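Uncharacterized protein (Staphylococcus aureus subsp. aureus, PDB 3H04) is of unknown function but has an alpha/beta-hydrolase fold related to the BD-FAE family, and so probably acts as a serine hydrolase, perhaps on ester bonds. Local coordinates at residues A[35-48]-A[62-75]. Sequence-based numbering, arbitrary orientation.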
loop_
_atom_site.group_PDB
_atom_site.type_symbol
_atom_site.label_atom_id
_atom_site.label_comp_id
_atom_site.label_asym_id
_atom_site.label_seq_id
_atom_site.Cartn_x
_atom_site.Cartn_y
_atom_site.Cartn_z
ATOM N N ILE A 35 3.221 -4.245 -0.303
ATOM C CA ILE A 35 1.976 -4.072 0.412
ATOM C C ILE A 35 0.907 -3.664 -0.583
ATOM O O ILE A 35 0.974 -2.566 -1.219
ATOM C CB ILE A 35 2.121 -3.058 1.567
ATOM C CG1 ILE A 35 3.357 -3.381 2.409
ATOM C CG2 ILE A 35 0.822 -3.026 2.398
ATOM C CD1 ILE A 35 3.466 -2.633 3.706
ATOM N N HIS A 36 -0.077 -4.559 -0.750
ATOM C CA HIS A 36 -1.113 -4.403 -1.758
ATOM C C HIS A 36 -2.066 -3.293 -1.391
ATOM O O HIS A 36 -2.113 -2.905 -0.240
ATOM C CB HIS A 36 -1.950 -5.698 -1.900
ATOM C CG HIS A 36 -2.783 -6.023 -0.689
ATOM N ND1 HIS A 36 -4.091 -5.590 -0.544
ATOM C CD2 HIS A 36 -2.516 -6.791 0.397
ATOM C CE1 HIS A 36 -4.568 -6.036 0.613
ATOM N NE2 HIS A 36 -3.639 -6.779 1.198
ATOM N N GLY A 37 -2.835 -2.827 -2.352
ATOM C CA GLY A 37 -3.801 -1.775 -2.100
ATOM C C GLY A 37 -5.193 -2.278 -1.712
ATOM O O GLY A 37 -5.338 -3.392 -1.226
ATOM N N GLY A 38 -6.209 -1.488 -2.000
ATOM C CA GLY A 38 -7.619 -1.844 -1.688
ATOM C C GLY A 38 -8.295 -1.023 -0.621
ATOM O O GLY A 38 -9.263 -1.486 0.057
ATOM N N GLY A 39 -7.827 0.219 -0.454
ATOM C CA GLY A 39 -8.420 1.190 0.482
ATOM C C GLY A 39 -8.505 0.721 1.932
ATOM O O GLY A 39 -9.318 1.239 2.697
ATOM N N LEU A 40 -7.609 -0.194 2.294
ATOM C CA LEU A 40 -7.542 -0.905 3.569
ATOM C C LEU A 40 -8.731 -1.850 3.810
ATOM O O LEU A 40 -8.843 -2.410 4.912
ATOM C CB LEU A 40 -7.390 0.068 4.774
ATOM C CG LEU A 40 -6.293 1.151 4.682
ATOM C CD1 LEU A 40 -6.507 2.256 5.766
ATOM C CD2 LEU A 40 -4.892 0.523 4.747
ATOM N N MET A 41 -9.592 -2.051 2.808
ATOM C CA MET A 41 -10.880 -2.743 3.024
ATOM C C MET A 41 -11.078 -3.977 2.158
ATOM O O MET A 41 -11.903 -4.867 2.471
ATOM C CB MET A 41 -12.047 -1.782 2.765
ATOM C CG MET A 41 -12.094 -0.538 3.601
ATOM S SD MET A 41 -13.620 0.502 3.392
ATOM C CE MET A 41 -13.417 1.379 4.888
ATOM N N PHE A 42 -10.374 -4.056 1.033
ATOM C CA PHE A 42 -10.437 -5.215 0.204
ATOM C C PHE A 42 -9.050 -5.510 -0.411
ATOM O O PHE A 42 -8.061 -4.818 -0.155
ATOM C CB PHE A 42 -11.521 -5.065 -0.918
ATOM C CG PHE A 42 -11.176 -4.048 -1.990
ATOM C CD1 PHE A 42 -10.589 -4.440 -3.174
ATOM C CD2 PHE A 42 -11.409 -2.660 -1.770
ATOM C CE1 PHE A 42 -10.280 -3.529 -4.161
ATOM C CE2 PHE A 42 -11.086 -1.716 -2.746
ATOM C CZ PHE A 42 -10.505 -2.146 -3.943
ATOM N N GLY A 43 -8.983 -6.564 -1.204
ATOM C CA GLY A 43 -7.764 -6.873 -1.944
ATOM C C GLY A 43 -7.136 -8.181 -1.478
ATOM O O GLY A 43 -7.771 -9.018 -0.753
ATOM N N LYS A 44 -5.937 -8.411 -1.965
ATOM C CA LYS A 44 -5.154 -9.603 -1.594
ATOM C C LYS A 44 -3.691 -9.302 -1.895
ATOM O O LYS A 44 -3.386 -8.447 -2.760
ATOM C CB LYS A 44 -5.601 -10.847 -2.366
ATOM C CG LYS A 44 -5.378 -10.794 -3.879
ATOM C CD LYS A 44 -6.056 -12.001 -4.615
ATOM C CE LYS A 44 -5.912 -11.817 -6.138
ATOM N NZ LYS A 44 -5.977 -13.094 -6.813
ATOM N N ALA A 45 -2.808 -10.002 -1.181
ATOM C CA ALA A 45 -1.359 -9.822 -1.263
ATOM C C ALA A 45 -0.782 -10.169 -2.633
ATOM O O ALA A 45 0.169 -9.516 -3.088
ATOM C CB ALA A 45 -0.659 -10.675 -0.174
ATOM N N ASN A 46 -1.317 -11.224 -3.268
ATOM C CA ASN A 46 -0.828 -11.677 -4.574
ATOM C C ASN A 46 -1.593 -11.067 -5.764
ATOM O O ASN A 46 -2.076 -11.808 -6.620
ATOM C CB ASN A 46 -0.824 -13.216 -4.689
ATOM C CG ASN A 46 -2.211 -13.816 -4.538
ATOM O OD1 ASN A 46 -3.102 -13.212 -3.913
ATOM N ND2 ASN A 46 -2.408 -14.999 -5.094
ATOM N N ASP A 47 -1.685 -9.730 -5.806
ATOM C CA ASP A 47 -2.442 -9.010 -6.845
ATOM C C ASP A 47 -1.559 -8.363 -7.901
ATOM O O ASP A 47 -2.087 -7.713 -8.803
ATOM C CB ASP A 47 -3.401 -7.947 -6.267
ATOM C CG ASP A 47 -2.676 -6.749 -5.617
ATOM O OD1 ASP A 47 -1.439 -6.805 -5.412
ATOM O OD2 ASP A 47 -3.362 -5.754 -5.313
ATOM N N LEU A 48 -0.241 -8.582 -7.830
ATOM C CA LEU A 48 0.708 -8.058 -8.816
ATOM C C LEU A 48 0.712 -8.944 -10.076
ATOM O O LEU A 48 0.796 -10.157 -9.947
ATOM C CB LEU A 48 2.147 -8.055 -8.264
ATOM C CG LEU A 48 2.519 -6.906 -7.334
ATOM C CD1 LEU A 48 3.933 -7.101 -6.854
ATOM C CD2 LEU A 48 2.356 -5.535 -8.078
ATOM N N LEU A 62 11.087 -10.502 -3.517
ATOM C CA LEU A 62 9.802 -9.841 -3.405
ATOM C C LEU A 62 8.989 -10.569 -2.338
ATOM O O LEU A 62 8.757 -11.756 -2.459
ATOM C CB LEU A 62 9.040 -9.847 -4.741
ATOM C CG LEU A 62 7.716 -9.076 -4.701
ATOM C CD1 LEU A 62 7.988 -7.596 -4.404
ATOM C CD2 LEU A 62 6.987 -9.245 -6.032
ATOM N N ILE A 63 8.602 -9.855 -1.289
ATOM C CA ILE A 63 7.863 -10.460 -0.180
ATOM C C ILE A 63 6.473 -9.846 -0.089
ATOM O O ILE A 63 6.360 -8.664 0.157
ATOM C CB ILE A 63 8.598 -10.258 1.122
ATOM C CG1 ILE A 63 10.032 -10.751 0.992
ATOM C CG2 ILE A 63 7.867 -11.039 2.251
ATOM C CD1 ILE A 63 11.114 -9.704 0.762
ATOM N N GLN A 64 5.421 -10.627 -0.295
ATOM C CA GLN A 64 4.077 -10.067 -0.352
ATOM C C GLN A 64 3.372 -10.236 0.987
ATOM O O GLN A 64 3.057 -11.369 1.373
ATOM C CB GLN A 64 3.353 -10.696 -1.546
ATOM C CG GLN A 64 4.190 -10.373 -2.760
ATOM C CD GLN A 64 3.677 -10.858 -4.059
ATOM O OE1 GLN A 64 4.341 -11.677 -4.685
ATOM N NE2 GLN A 64 2.556 -10.296 -4.539
ATOM N N LEU A 65 3.202 -9.160 1.740
ATOM C CA LEU A 65 2.679 -9.329 3.095
ATOM C C LEU A 65 1.195 -9.180 3.195
ATOM O O LEU A 65 0.561 -8.669 2.301
ATOM C CB LEU A 65 3.365 -8.440 4.162
ATOM C CG LEU A 65 3.221 -6.952 4.287
ATOM C CD1 LEU A 65 1.852 -6.489 4.703
ATOM C CD2 LEU A 65 4.361 -6.429 5.311
ATOM N N SER A 66 0.644 -9.669 4.294
ATOM C CA SER A 66 -0.794 -9.592 4.534
ATOM C C SER A 66 -1.078 -8.868 5.830
ATOM O O SER A 66 -0.213 -8.810 6.726
ATOM C CB SER A 66 -1.384 -10.995 4.541
ATOM O OG SER A 66 -1.251 -11.534 3.208
ATOM N N TYR A 67 -2.275 -8.277 5.907
ATOM C CA TYR A 67 -2.749 -7.638 7.127
ATOM C C TYR A 67 -4.266 -7.814 7.171
ATOM O O TYR A 67 -4.890 -7.969 6.129
ATOM C CB TYR A 67 -2.384 -6.143 7.142
ATOM C CG TYR A 67 -2.826 -5.417 5.910
ATOM C CD1 TYR A 67 -4.090 -4.820 5.852
ATOM C CD2 TYR A 67 -2.004 -5.300 4.806
ATOM C CE1 TYR A 67 -4.505 -4.142 4.703
ATOM C CE2 TYR A 67 -2.404 -4.608 3.656
ATOM C CZ TYR A 67 -3.659 -4.034 3.632
ATOM O OH TYR A 67 -4.081 -3.406 2.505
ATOM N N ARG A 68 -4.841 -7.752 8.372
ATOM C CA ARG A 68 -6.298 -7.841 8.529
ATOM C C ARG A 68 -6.969 -6.569 7.988
ATOM O O ARG A 68 -6.470 -5.461 8.109
ATOM C CB ARG A 68 -6.645 -8.173 9.986
ATOM C CG ARG A 68 -6.416 -9.660 10.320
ATOM C CD ARG A 68 -6.566 -9.948 11.813
ATOM N NE ARG A 68 -5.419 -9.489 12.586
ATOM C CZ ARG A 68 -5.299 -9.690 13.894
ATOM N NH1 ARG A 68 -6.275 -10.310 14.576
ATOM N NH2 ARG A 68 -4.229 -9.268 14.527
ATOM N N LEU A 69 -8.102 -6.729 7.338
ATOM C CA LEU A 69 -8.755 -5.614 6.705
ATOM C C LEU A 69 -9.778 -4.897 7.563
ATOM O O LEU A 69 -10.414 -5.497 8.467
ATOM C CB LEU A 69 -9.435 -6.124 5.435
ATOM C CG LEU A 69 -8.520 -6.825 4.424
ATOM C CD1 LEU A 69 -9.339 -7.587 3.329
ATOM C CD2 LEU A 69 -7.448 -5.913 3.806
ATOM N N LEU A 70 -9.993 -3.618 7.240
ATOM C CA LEU A 70 -11.202 -2.925 7.713
ATOM C C LEU A 70 -12.426 -3.509 7.002
ATOM O O LEU A 70 -12.313 -3.966 5.892
ATOM C CB LEU A 70 -11.137 -1.432 7.462
ATOM C CG LEU A 70 -9.903 -0.611 7.812
ATOM C CD1 LEU A 70 -10.119 0.716 7.094
ATOM C CD2 LEU A 70 -9.759 -0.441 9.291
ATOM N N PRO A 71 -13.616 -3.469 7.633
ATOM C CA PRO A 71 -13.906 -2.848 8.920
ATOM C C PRO A 71 -13.887 -3.807 10.105
ATOM O O PRO A 71 -14.238 -3.416 11.205
ATOM C CB PRO A 71 -15.325 -2.333 8.696
ATOM C CG PRO A 71 -15.957 -3.449 7.889
ATOM C CD PRO A 71 -14.851 -3.822 6.907
ATOM N N GLU A 72 -13.519 -5.058 9.894
ATOM C CA GLU A 72 -13.607 -6.047 10.979
ATOM C C GLU A 72 -12.505 -5.830 12.013
ATOM O O GLU A 72 -12.652 -6.251 13.154
ATOM C CB GLU A 72 -13.524 -7.481 10.468
ATOM C CG GLU A 72 -14.652 -7.859 9.522
ATOM C CD GLU A 72 -14.352 -7.599 8.038
ATOM O OE1 GLU A 72 -13.376 -6.876 7.694
ATOM O OE2 GLU A 72 -15.114 -8.139 7.221
ATOM N N VAL A 73 -11.419 -5.162 11.616
ATOM C CA VAL A 73 -10.435 -4.642 12.586
ATOM C C VAL A 73 -10.279 -3.156 12.313
ATOM O O VAL A 73 -10.806 -2.649 11.306
ATOM C CB VAL A 73 -9.080 -5.321 12.467
ATOM C CG1 VAL A 73 -9.222 -6.879 12.610
ATOM C CG2 VAL A 73 -8.333 -4.867 11.142
ATOM N N SER A 74 -9.586 -2.452 13.204
ATOM C CA SER A 74 -9.330 -1.032 13.014
ATOM C C SER A 74 -7.962 -0.777 12.328
ATOM O O SER A 74 -7.130 -1.673 12.168
ATOM C CB SER A 74 -9.329 -0.309 14.368
ATOM O OG SER A 74 -8.076 -0.531 15.026
ATOM N N LEU A 75 -7.716 0.471 11.950
ATOM C CA LEU A 75 -6.419 0.836 11.399
ATOM C C LEU A 75 -5.270 0.619 12.412
ATOM O O LEU A 75 -4.146 0.350 12.006
ATOM C CB LEU A 75 -6.406 2.292 10.916
ATOM C CG LEU A 75 -5.106 2.866 10.350
ATOM C CD1 LEU A 75 -4.621 2.096 9.095
ATOM C CD2 LEU A 75 -5.248 4.336 9.982
HETATM O O HOH W 1 0.785 -7.262 -0.135
HETATM O O HOH W 2 -4.112 -8.052 3.538
HETATM O O HOH W 3 -6.612 -3.074 1.372
HETATM O O HOH W 4 -3.587 -11.123 1.371
HETATM O O HOH W 5 1.272 -11.197 -6.880
#
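The His36 and Tyr67 side chains come in from opposite directions, and their rings lie almost parallel, planes 6° apart, but slid so far that they barely overlap. Tyr67 OH ends over one face of the imidazole, 3.3 Å from His36 CE1. His36 CG stands between the backbone N and the carbonyl carbon (chi1 67°), and the ring turns ND1 to Gly37 O, a bent 2.6 Å hydrogen bond; with the water on NE2 it limits the ring's rotation. That water also takes the backbone N-H of Tyr67 and sits over the centre of the phenol ring; a second joins Tyr67 OH to Phe42 O. Further along, Leu40 O accepts Leu70 N at 2.9 Å, while the two leucine side chains run side by side, Leu40 CB on Leu70 CD1. At the other end the extended Gln64 gives NE2 to Ala45 O (2.9 Å), tilted from the carbonyl plane. The His-Gly-Gly-Gly run of 36-39 resembles the oxyanion-hole loop of HGGG-type alpha/beta hydrolases, and Gly37 borders a putative Ser104-His248-Asp220 triad. The contact thus joins the end of strand 60-65 and the loop after it to the loop leaving the neighbouring parallel strand 30-35, with helix 185-189 packing on Met41, Leu70 and Leu75.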